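PDB 1MBM: chymotrypsin-like serine protease from Equine arteritis virus, which probably cleaves the viral replicase polyprotein as a chymotrypsin-like serine endopeptidase, its fold extended by a C-terminal alpha/beta domain. Local coordinates for residues A[17-22]-A[72-77]; A[82-87]-A[158-163]. All coordinates share one frame; numbering follows the deposited sequence.

Contact 1: A[17-22]-A[72-77]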
loop_
_atom_site.group_PDB
_atom_site.type_symbol
_atom_site.label_atom_id
_atom_site.label_comp_id
_atom_site.label_asym_id
_atom_site.label_seq_id
_atom_site.Cartn_x
_atom_site.Cartn_y
_atom_site.Cartn_z
ATOM N N GLY A 17 0.302 -9.599 -3.616
ATOM C CA GLY A 17 1.725 -9.528 -3.356
ATOM C C GLY A 17 2.477 -8.770 -4.425
ATOM O O GLY A 17 1.915 -8.398 -5.455
ATOM N N SER A 18 3.757 -8.521 -4.173
ATOM C CA SER A 18 4.603 -7.866 -5.152
ATOM C C SER A 18 5.970 -8.541 -5.165
ATOM O O SER A 18 6.407 -9.083 -4.158
ATOM C CB SER A 18 4.694 -6.358 -4.912
ATOM O OG SER A 18 5.271 -6.057 -3.665
ATOM N N VAL A 19 6.623 -8.524 -6.320
ATOM C CA VAL A 19 7.899 -9.212 -6.511
ATOM C C VAL A 19 9.003 -8.232 -6.912
ATOM O O VAL A 19 8.791 -7.363 -7.737
ATOM C CB VAL A 19 7.767 -10.314 -7.587
ATOM C CG1 VAL A 19 9.032 -11.126 -7.673
ATOM C CG2 VAL A 19 6.589 -11.233 -7.252
ATOM N N TRP A 20 10.183 -8.388 -6.324
ATOM C CA TRP A 20 11.260 -7.426 -6.508
ATOM C C TRP A 20 12.630 -8.072 -6.535
ATOM O O TRP A 20 12.784 -9.236 -6.183
ATOM C CB TRP A 20 11.257 -6.410 -5.360
ATOM C CG TRP A 20 9.912 -5.861 -5.024
ATOM C CD1 TRP A 20 8.943 -6.459 -4.260
ATOM C CD2 TRP A 20 9.378 -4.598 -5.431
ATOM N NE1 TRP A 20 7.840 -5.645 -4.178
ATOM C CE2 TRP A 20 8.081 -4.495 -4.890
ATOM C CE3 TRP A 20 9.863 -3.541 -6.210
ATOM C CZ2 TRP A 20 7.266 -3.386 -5.105
ATOM C CZ3 TRP A 20 9.047 -2.433 -6.422
ATOM C CH2 TRP A 20 7.765 -2.369 -5.872
ATOM N N THR A 21 13.633 -7.287 -6.936
ATOM C CA THR A 21 15.016 -7.739 -6.919
ATOM C C THR A 21 15.777 -6.994 -5.819
ATOM O O THR A 21 15.576 -5.795 -5.632
ATOM C CB THR A 21 15.682 -7.479 -8.296
ATOM O OG1 THR A 21 15.091 -8.338 -9.282
ATOM C CG2 THR A 21 17.146 -7.907 -8.289
ATOM N N ARG A 22 16.628 -7.718 -5.093
ATOM C CA ARG A 22 17.503 -7.143 -4.073
ATOM C C ARG A 22 18.760 -8.019 -3.886
ATOM O O ARG A 22 18.653 -9.183 -3.529
ATOM C CB ARG A 22 16.749 -7.019 -2.747
ATOM C CG ARG A 22 17.504 -6.264 -1.650
ATOM C CD ARG A 22 16.809 -6.304 -0.292
ATOM N NE ARG A 22 16.507 -7.674 0.120
ATOM C CZ ARG A 22 15.555 -8.006 0.980
ATOM N NH1 ARG A 22 14.798 -7.066 1.528
ATOM N NH2 ARG A 22 15.363 -9.279 1.300
ATOM N N GLY A 72 12.310 -13.425 -13.987
ATOM C CA GLY A 72 11.658 -12.232 -14.480
ATOM C C GLY A 72 12.480 -10.999 -14.188
ATOM O O GLY A 72 13.364 -11.011 -13.329
ATOM N N ASN A 73 12.191 -9.926 -14.908
ATOM C CA ASN A 73 12.905 -8.679 -14.702
ATOM C C ASN A 73 12.205 -7.847 -13.635
ATOM O O ASN A 73 11.593 -6.815 -13.931
ATOM C CB ASN A 73 13.009 -7.901 -16.010
ATOM C CG ASN A 73 14.130 -6.893 -15.986
ATOM O OD1 ASN A 73 15.133 -7.081 -15.296
ATOM N ND2 ASN A 73 13.968 -5.810 -16.739
ATOM N N TRP A 74 12.295 -8.306 -12.391
ATOM C CA TRP A 74 11.634 -7.627 -11.291
ATOM C C TRP A 74 12.361 -6.330 -10.938
ATOM O O TRP A 74 13.591 -6.295 -10.916
ATOM C CB TRP A 74 11.550 -8.552 -10.070
ATOM C CG TRP A 74 11.106 -9.955 -10.396
ATOM C CD1 TRP A 74 11.824 -11.106 -10.214
ATOM C CD2 TRP A 74 9.851 -10.353 -10.962
ATOM N NE1 TRP A 74 11.087 -12.194 -10.622
ATOM C CE2 TRP A 74 9.872 -11.761 -11.085
ATOM C CE3 TRP A 74 8.700 -9.667 -11.364
ATOM C CZ2 TRP A 74 8.795 -12.486 -11.596
ATOM C CZ3 TRP A 74 7.639 -10.387 -11.871
ATOM C CH2 TRP A 74 7.694 -11.784 -11.988
ATOM N N PRO A 75 11.597 -5.269 -10.681
ATOM C CA PRO A 75 12.169 -3.959 -10.342
ATOM C C PRO A 75 12.968 -4.027 -9.046
ATOM O O PRO A 75 12.656 -4.844 -8.172
ATOM C CB PRO A 75 10.931 -3.075 -10.162
ATOM C CG PRO A 75 9.823 -4.056 -9.875
ATOM C CD PRO A 75 10.125 -5.228 -10.744
ATOM N N GLN A 76 14.003 -3.202 -8.943
ATOM C CA GLN A 76 14.841 -3.173 -7.755
ATOM C C GLN A 76 14.025 -2.754 -6.541
ATOM O O GLN A 76 13.198 -1.851 -6.624
ATOM C CB GLN A 76 16.012 -2.212 -7.954
ATOM C CG GLN A 76 17.183 -2.477 -7.030
ATOM C CD GLN A 76 18.000 -3.676 -7.463
ATOM O OE1 GLN A 76 17.905 -4.111 -8.610
ATOM N NE2 GLN A 76 18.813 -4.208 -6.553
ATOM N N LEU A 77 14.244 -3.425 -5.418
ATOM C CA LEU A 77 13.520 -3.096 -4.192
ATOM C C LEU A 77 14.203 -1.979 -3.425
ATOM O O LEU A 77 15.354 -2.127 -3.026
ATOM C CB LEU A 77 13.419 -4.327 -3.281
ATOM C CG LEU A 77 12.652 -4.152 -1.964
ATOM C CD1 LEU A 77 11.243 -3.647 -2.220
ATOM C CD2 LEU A 77 12.595 -5.450 -1.168
#
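Here the linker that leaves the N-terminal six-stranded beta-barrel of this chymotrypsin-like protease crosses the end of barrel strand 14-22, where a single beta bridge pairs Thr-21 with Gln-76. Gly-72 sets its CA over one face of the Trp-74 indole, and Asn-73 turns the chain through an inverse gamma turn. Trp-74, with CG anti to its carbonyl carbon (chi1 -45°), takes Val-19 on the opposite face: CG1 sits 3.4 Å from the centroid of the five-membered ring, almost on its normal, a close CH-pi contact. The indole NE1 is spent on the backbone O of Leu-70. The carbonyl O of Trp-74 accepts the hydroxyl OG1 of Thr-21 at 3.0 Å, from above the carbonyl plane. Pro-75 lays its CG 3.7 Å from CE3 of Trp-20 and offers its O to Thr-21 N at 2.9 Å. Gln-76, bent at chi2, folds its amide back beside Thr-21. Past it, Leu-77 N donates to Thr-21 O in the carbonyl plane at 2.7 Å; these two backbone bonds flank Gln-76 and make the bridge. Leu-77, CG anti to N, crosses Trp-20 at about a right angle and places CD1 over the indole face, 3.9 Å from the five-membered ring centroid. On its own strand, Trp-20 NE1 donates to Ser-18 OG at 2.7 Å, in the ring plane, which helps to set the indole's rotation.

Contact 2: A[82-87]-A[158-163]; sequences PTTGPA and SKHFTG
With chi1 between -56° and -68° in all three, Thr-84 OG1, His-160 CG and Phe-161 CG each lie anti to their own carbonyl carbon. In Thr-84 this leaves the methyl CG2 anti to the backbone N and turned to the imidazole, while a chi2 of -79° in His-160 presents a ring face to it. Thr-84 CB stands over that face, toward the rim, 3.9 Å from the ring centroid in a CH-pi contact, and CG2 reaches His-160 CD2 at 3.7 Å. Phe-161 comes in beside them: its CZ lies 3.7 Å from Gly-85 CA, where the strand begins, and CE2 is 4.1 Å from Pro-86 CD. The Phe-161 side chain also packs on Leu-187 and Leu-190 of helix 185-192 and on Leu-99 of strand 94-100. Between the two backbones a single water donates to both carbonyls, 2.9 Å to Thr-84 O and 2.7 Å to His-160 O, so this bridge supplies the polar link across the contact. Phe-161 N closes a type I beta turn, Ser-158 to Phe-161, onto Ser-158 O at 3.1 Å. The whole is a small, partly hydrated surface interface between the start of the second chymotrypsin-like barrel and what is probably the alpha/beta C-terminal extension of arterivirus nsp4.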
loop_
_atom_site.group_PDB
_atom_site.type_symbol
_atom_site.label_atom_id
_atom_site.label_comp_id
_atom_site.label_asym_id
_atom_site.label_seq_id
_atom_site.Cartn_x
_atom_site.Cartn_y
_atom_site.Cartn_z
ATOM N N PRO A 82 7.797 6.903 4.919
ATOM C CA PRO A 82 6.591 7.544 4.397
ATOM C C PRO A 82 6.778 9.053 4.284
ATOM O O PRO A 82 7.338 9.692 5.173
ATOM C CB PRO A 82 5.535 7.222 5.461
ATOM C CG PRO A 82 6.335 6.878 6.692
ATOM C CD PRO A 82 7.526 6.157 6.161
ATOM N N THR A 83 6.326 9.601 3.167
ATOM C CA THR A 83 6.336 11.030 2.932
ATOM C C THR A 83 4.875 11.445 2.771
ATOM O O THR A 83 4.120 10.779 2.067
ATOM C CB THR A 83 7.156 11.312 1.661
ATOM O OG1 THR A 83 8.553 11.265 1.991
ATOM C CG2 THR A 83 6.955 12.729 1.165
ATOM N N THR A 84 4.454 12.508 3.445
ATOM C CA THR A 84 3.061 12.941 3.314
ATOM C C THR A 84 2.754 13.381 1.877
ATOM O O THR A 84 3.276 14.375 1.393
ATOM C CB THR A 84 2.734 14.082 4.300
ATOM O OG1 THR A 84 2.939 13.632 5.651
ATOM C CG2 THR A 84 1.241 14.403 4.243
ATOM N N GLY A 85 1.912 12.621 1.193
ATOM C CA GLY A 85 1.577 12.919 -0.184
ATOM C C GLY A 85 0.897 11.726 -0.827
ATOM O O GLY A 85 0.533 10.766 -0.144
ATOM N N PRO A 86 0.711 11.787 -2.142
ATOM C CA PRO A 86 0.113 10.679 -2.879
ATOM C C PRO A 86 0.984 9.418 -2.822
ATOM O O PRO A 86 2.196 9.492 -2.692
ATOM C CB PRO A 86 0.057 11.215 -4.315
ATOM C CG PRO A 86 1.131 12.279 -4.342
ATOM C CD PRO A 86 1.000 12.939 -3.017
ATOM N N ALA A 87 0.340 8.263 -2.893
ATOM C CA ALA A 87 1.033 6.988 -2.943
ATOM C C ALA A 87 0.183 6.054 -3.782
ATOM O O ALA A 87 -1.028 6.253 -3.914
ATOM C CB ALA A 87 1.256 6.414 -1.545
ATOM N N SER A 158 -2.466 20.118 5.000
ATOM C CA SER A 158 -2.385 21.056 3.875
ATOM C C SER A 158 -0.992 21.642 3.588
ATOM O O SER A 158 -0.679 21.975 2.449
ATOM C CB SER A 158 -3.409 22.174 4.062
ATOM O OG SER A 158 -4.717 21.638 4.001
ATOM N N LYS A 159 -0.162 21.748 4.620
ATOM C CA LYS A 159 1.214 22.227 4.479
ATOM C C LYS A 159 2.009 21.431 3.442
ATOM O O LYS A 159 2.945 21.958 2.828
ATOM C CB LYS A 159 1.955 22.095 5.818
ATOM C CG LYS A 159 1.566 23.102 6.878
ATOM C CD LYS A 159 2.439 22.931 8.121
ATOM C CE LYS A 159 2.542 21.454 8.504
ATOM N NZ LYS A 159 3.353 21.230 9.726
ATOM N N HIS A 160 1.637 20.165 3.249
ATOM C CA HIS A 160 2.375 19.281 2.361
ATOM C C HIS A 160 1.897 19.239 0.917
ATOM O O HIS A 160 2.402 18.440 0.121
ATOM C CB HIS A 160 2.336 17.870 2.944
ATOM C CG HIS A 160 2.858 17.797 4.342
ATOM N ND1 HIS A 160 4.206 17.783 4.623
ATOM C CD2 HIS A 160 2.219 17.755 5.538
ATOM C CE1 HIS A 160 4.376 17.720 5.933
ATOM N NE2 HIS A 160 3.188 17.704 6.509
ATOM N N PHE A 161 0.943 20.096 0.569
ATOM C CA PHE A 161 0.347 20.028 -0.763
ATOM C C PHE A 161 0.326 21.340 -1.521
ATOM O O PHE A 161 0.062 22.393 -0.945
ATOM C CB PHE A 161 -1.071 19.462 -0.669
ATOM C CG PHE A 161 -1.114 18.017 -0.277
ATOM C CD1 PHE A 161 -1.096 17.644 1.065
ATOM C CD2 PHE A 161 -1.156 17.029 -1.251
ATOM C CE1 PHE A 161 -1.127 16.298 1.433
ATOM C CE2 PHE A 161 -1.187 15.689 -0.901
ATOM C CZ PHE A 161 -1.176 15.323 0.442
ATOM N N THR A 162 0.584 21.260 -2.823
ATOM C CA THR A 162 0.597 22.434 -3.689
ATOM C C THR A 162 -0.772 22.710 -4.303
ATOM O O THR A 162 -1.677 21.871 -4.236
ATOM C CB THR A 162 1.623 22.254 -4.839
ATOM O OG1 THR A 162 1.313 21.066 -5.575
ATOM C CG2 THR A 162 3.020 21.988 -4.297
ATOM N N GLY A 163 -0.914 23.889 -4.910
ATOM C CA GLY A 163 -2.161 24.291 -5.549
ATOM C C GLY A 163 -2.968 25.303 -4.752
ATOM O O GLY A 163 -2.783 25.451 -3.539
HETATM O O HOH W 1 2.881 16.014 -0.954
#

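How the contacts relate
The two contacts follow one another along the chain, contact 1 closing at residue 77 before contact 2 opens at 82, so one linker serves both: residues 72-77 of it are pinned to the N-terminal barrel and its continuation enters strand 85-91 of the second sheet. Their centres lie 27 Å apart, with nearest atoms about 12 Å apart, and they do not touch. Contact 1 buries more surface, 554 Å² against 188 Å². Neither includes Ser-114, His-33 or Asp-59, whose arrangement is consistent with the catalytic triad; contact 1 fastens the linker to the first barrel, and contact 2 sets the start of the second barrel against what is probably the C-terminal extension.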